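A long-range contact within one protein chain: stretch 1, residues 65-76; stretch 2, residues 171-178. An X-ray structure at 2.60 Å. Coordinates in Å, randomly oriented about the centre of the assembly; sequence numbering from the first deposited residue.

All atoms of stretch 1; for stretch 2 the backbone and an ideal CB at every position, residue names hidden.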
# COMPACT_ATOMS: atom_id res chain seq x y z
N LEU A 65 4.56 -5.67 7.74
CA LEU A 65 4.56 -7.01 8.32
C LEU A 65 3.65 -7.02 9.53
O LEU A 65 3.73 -6.14 10.39
CB LEU A 65 5.98 -7.45 8.71
CG LEU A 65 6.04 -8.78 9.47
CD1 LEU A 65 5.43 -9.88 8.62
CD2 LEU A 65 7.45 -9.14 9.86
N VAL A 66 2.78 -8.02 9.59
CA VAL A 66 1.77 -8.12 10.64
C VAL A 66 1.89 -9.51 11.24
O VAL A 66 1.69 -10.51 10.54
CB VAL A 66 0.36 -7.85 10.09
CG1 VAL A 66 -0.68 -8.19 11.12
CG2 VAL A 66 0.22 -6.40 9.70
N THR A 67 2.25 -9.57 12.52
CA THR A 67 2.76 -10.79 13.12
C THR A 67 1.76 -11.44 14.07
O THR A 67 0.99 -10.77 14.77
CB THR A 67 4.07 -10.51 13.86
OG1 THR A 67 3.94 -9.27 14.57
CG2 THR A 67 5.23 -10.40 12.87
N SER A 68 1.78 -12.77 14.08
CA SER A 68 1.06 -13.57 15.06
C SER A 68 1.89 -14.81 15.32
O SER A 68 2.80 -15.14 14.56
CB SER A 68 -0.34 -13.96 14.56
OG SER A 68 -0.28 -15.10 13.71
N ASP A 69 1.55 -15.52 16.40
CA ASP A 69 2.15 -16.83 16.59
C ASP A 69 1.71 -17.79 15.49
O ASP A 69 2.46 -18.69 15.12
CB ASP A 69 1.76 -17.39 17.96
CG ASP A 69 2.03 -16.40 19.07
OD1 ASP A 69 3.10 -15.76 19.03
OD2 ASP A 69 1.16 -16.25 19.96
N ASP A 70 0.50 -17.59 14.96
CA ASP A 70 -0.10 -18.42 13.92
C ASP A 70 0.50 -18.18 12.55
O ASP A 70 0.04 -18.79 11.58
CB ASP A 70 -1.61 -18.18 13.89
CG ASP A 70 -2.30 -18.67 15.14
OD1 ASP A 70 -1.92 -19.74 15.65
OD2 ASP A 70 -3.24 -17.99 15.62
N GLY A 71 1.51 -17.33 12.44
CA GLY A 71 2.02 -16.88 11.17
C GLY A 71 1.80 -15.40 10.98
O GLY A 71 1.08 -14.74 11.74
N HIS A 72 2.43 -14.86 9.94
CA HIS A 72 2.37 -13.44 9.67
C HIS A 72 1.71 -13.15 8.32
O HIS A 72 1.50 -14.03 7.48
CB HIS A 72 3.77 -12.83 9.70
CG HIS A 72 4.61 -13.36 10.82
ND1 HIS A 72 4.23 -13.26 12.14
CD2 HIS A 72 5.79 -14.01 10.82
CE1 HIS A 72 5.14 -13.83 12.90
NE2 HIS A 72 6.10 -14.29 12.12
N VAL A 73 1.37 -11.87 8.14
CA VAL A 73 0.91 -11.34 6.87
C VAL A 73 1.85 -10.21 6.47
O VAL A 73 2.39 -9.48 7.31
CB VAL A 73 -0.55 -10.86 6.94
CG1 VAL A 73 -1.03 -10.35 5.59
CG2 VAL A 73 -1.44 -11.99 7.43
N LEU A 74 2.07 -10.08 5.16
CA LEU A 74 3.00 -9.10 4.61
C LEU A 74 2.32 -8.41 3.44
O LEU A 74 1.75 -9.08 2.58
CB LEU A 74 4.31 -9.77 4.17
CG LEU A 74 5.34 -8.86 3.49
CD1 LEU A 74 5.97 -7.89 4.49
CD2 LEU A 74 6.43 -9.66 2.76
N ILE A 75 2.35 -7.07 3.43
CA ILE A 75 1.70 -6.28 2.40
C ILE A 75 2.77 -5.53 1.61
O ILE A 75 3.52 -4.72 2.17
CB ILE A 75 0.68 -5.29 2.99
CG1 ILE A 75 -0.26 -6.00 3.96
CG2 ILE A 75 -0.13 -4.61 1.86
CD1 ILE A 75 -1.18 -5.04 4.68
N ASP A 76 2.83 -5.80 0.30
CA ASP A 76 3.71 -5.11 -0.63
C ASP A 76 5.14 -5.62 -0.55
O ASP A 76 5.65 -5.96 0.52
CB ASP A 76 3.67 -3.60 -0.41
CG ASP A 76 2.40 -2.98 -0.94
OD1 ASP A 76 1.70 -3.65 -1.73
OD2 ASP A 76 2.09 -1.83 -0.57
N UNK A 171 -7.73 -13.87 6.92
CA UNK A 171 -7.62 -14.34 8.29
C UNK A 171 -6.47 -15.32 8.43
O UNK A 171 -6.33 -16.25 7.62
CB UNK A 171 -8.93 -14.99 8.74
N UNK A 172 -5.65 -15.11 9.46
CA UNK A 172 -4.52 -15.97 9.79
C UNK A 172 -4.56 -16.12 11.31
O UNK A 172 -4.12 -15.22 12.03
CB UNK A 172 -3.19 -15.40 9.30
N UNK A 173 -5.09 -17.24 11.79
CA UNK A 173 -5.32 -17.34 13.21
C UNK A 173 -6.21 -16.21 13.67
O UNK A 173 -7.22 -15.89 13.03
CB UNK A 173 -4.00 -17.33 13.98
N UNK A 174 -5.83 -15.56 14.76
CA UNK A 174 -6.60 -14.44 15.28
C UNK A 174 -6.34 -13.15 14.52
O UNK A 174 -6.98 -12.13 14.81
CB UNK A 174 -6.29 -14.24 16.76
N UNK A 175 -5.43 -13.16 13.55
CA UNK A 175 -5.28 -12.04 12.64
C UNK A 175 -6.51 -11.90 11.75
O UNK A 175 -7.07 -12.89 11.28
CB UNK A 175 -4.02 -12.21 11.79
N UNK A 176 -6.91 -10.65 11.51
CA UNK A 176 -8.01 -10.37 10.60
C UNK A 176 -7.70 -9.05 9.92
O UNK A 176 -7.92 -7.98 10.50
CB UNK A 176 -9.36 -10.33 11.33
N UNK A 177 -7.18 -9.12 8.69
CA UNK A 177 -6.97 -7.94 7.86
C UNK A 177 -8.13 -7.83 6.87
O UNK A 177 -8.36 -8.74 6.05
CB UNK A 177 -5.63 -8.01 7.13
N UNK A 178 -8.85 -6.73 6.93
CA UNK A 178 -10.06 -6.58 6.13
C UNK A 178 -9.83 -5.53 5.04
O UNK A 178 -9.33 -4.43 5.31
CB UNK A 178 -11.25 -6.19 7.01

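Stretch 1 is a hairpin. Val-66 and Val-73 pair through their backbones, and a type I turn runs from Ser-68 to Gly-71. Stretch 2 is a second hairpin lying over one face of the first. No hydrogen bond joins the two, so the fit rests on side-chain packing.

Position 171 points its CB away, and nothing of stretch 1 lies within 5.5 Å of it. This contact sets no preference. The residue is Thr-171.

Position 172 points toward stretch 1. Its ideal CB lies 4.3 Å from Val-73 CG2 and 5.0 Å from Gly-71 O. Beyond it are the backbone of the turn and the start of the returning strand. A medium-sized apolar chain such as leucine, isoleucine or methionine would suit. The residue is Leu-172. Its CD2 lies 3.1 Å from His-72 O and 4.0 Å from Val-73 CG2, so the branch packs tightly on the strand. Its CD1 lies 3.7 Å from Asp-70 O.

Position 173 has phi 57° and psi -133°. The positive phi favours glycine, and an ideal CB would lie 1.9 Å from Asp-70 OD2, a clash. Glycine is the clear choice. Gly-173 lets the carboxylate come close, with its CA 3.2 Å from Asp-70 OD2.

Position 174 points sideways at the edge of the contact. Its ideal CB is 5.0 Å from Asp-70 OD2, so a polar or basic chain would be reasonable, though small ones would also fit. The residue is Arg-174. Its CD is 4.1 Å from Asp-70 OD2, but no salt bridge forms; the guanidinium extends farther from that carboxylate.

Position 175 points toward stretch 1. Around its ideal CB are Ser-68 CB at 4.9 Å, Val-73 CG2 at 5.1 Å and Val-66 CG1 at 5.3 Å. That leaves room for a branched or flexible apolar chain. Leu-175 fills it. Its CD1 meets Val-73 CG2 at 3.9 Å, its CD2 meets Val-66 CG1 at 3.9 Å, and its CG sits 3.7 Å from Ser-68 CB.

Position 176 points away, with no part of stretch 1 within 5.5 Å of its CB. Many residues would do. It is Ala-176.

Position 177 points toward stretch 1 again, but its ideal CB is still 5.4 Å from Val-73 CG1. A long apolar chain is needed to close the gap; leucine or methionine would reach. Leu-177 places CD1 3.9 Å from Val-73 CG2 and CD2 3.9 Å from Ile-75 CD1.

Position 178 is out of reach, so stretch 1 gives no guidance. It is Thr-178.

Stretch 2, residues 171-178: TLGRLALT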
# COMPACT_ATOMS: atom_id res chain seq x y z
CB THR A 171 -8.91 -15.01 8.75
OG1 THR A 171 -9.49 -15.70 7.63
CG2 THR A 171 -9.86 -13.97 9.30
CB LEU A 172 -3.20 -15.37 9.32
CG LEU A 172 -2.00 -16.29 9.50
CD1 LEU A 172 -2.35 -17.68 9.00
CD2 LEU A 172 -0.79 -15.74 8.75
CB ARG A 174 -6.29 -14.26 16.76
CG ARG A 174 -6.44 -15.55 17.55
CD ARG A 174 -5.27 -15.81 18.46
NE ARG A 174 -5.27 -14.91 19.61
CZ ARG A 174 -4.40 -14.96 20.62
NH1 ARG A 174 -4.51 -14.09 21.62
NH2 ARG A 174 -3.43 -15.87 20.63
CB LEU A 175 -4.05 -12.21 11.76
CG LEU A 175 -2.68 -12.14 12.39
CD1 LEU A 175 -1.65 -12.10 11.28
CD2 LEU A 175 -2.61 -10.89 13.22
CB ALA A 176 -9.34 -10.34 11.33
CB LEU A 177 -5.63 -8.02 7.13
CG LEU A 177 -4.35 -7.89 7.96
CD1 LEU A 177 -3.92 -9.21 8.60
CD2 LEU A 177 -3.22 -7.33 7.09
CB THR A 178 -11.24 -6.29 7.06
OG1 THR A 178 -12.08 -5.28 6.50
CG2 THR A 178 -10.74 -5.88 8.45
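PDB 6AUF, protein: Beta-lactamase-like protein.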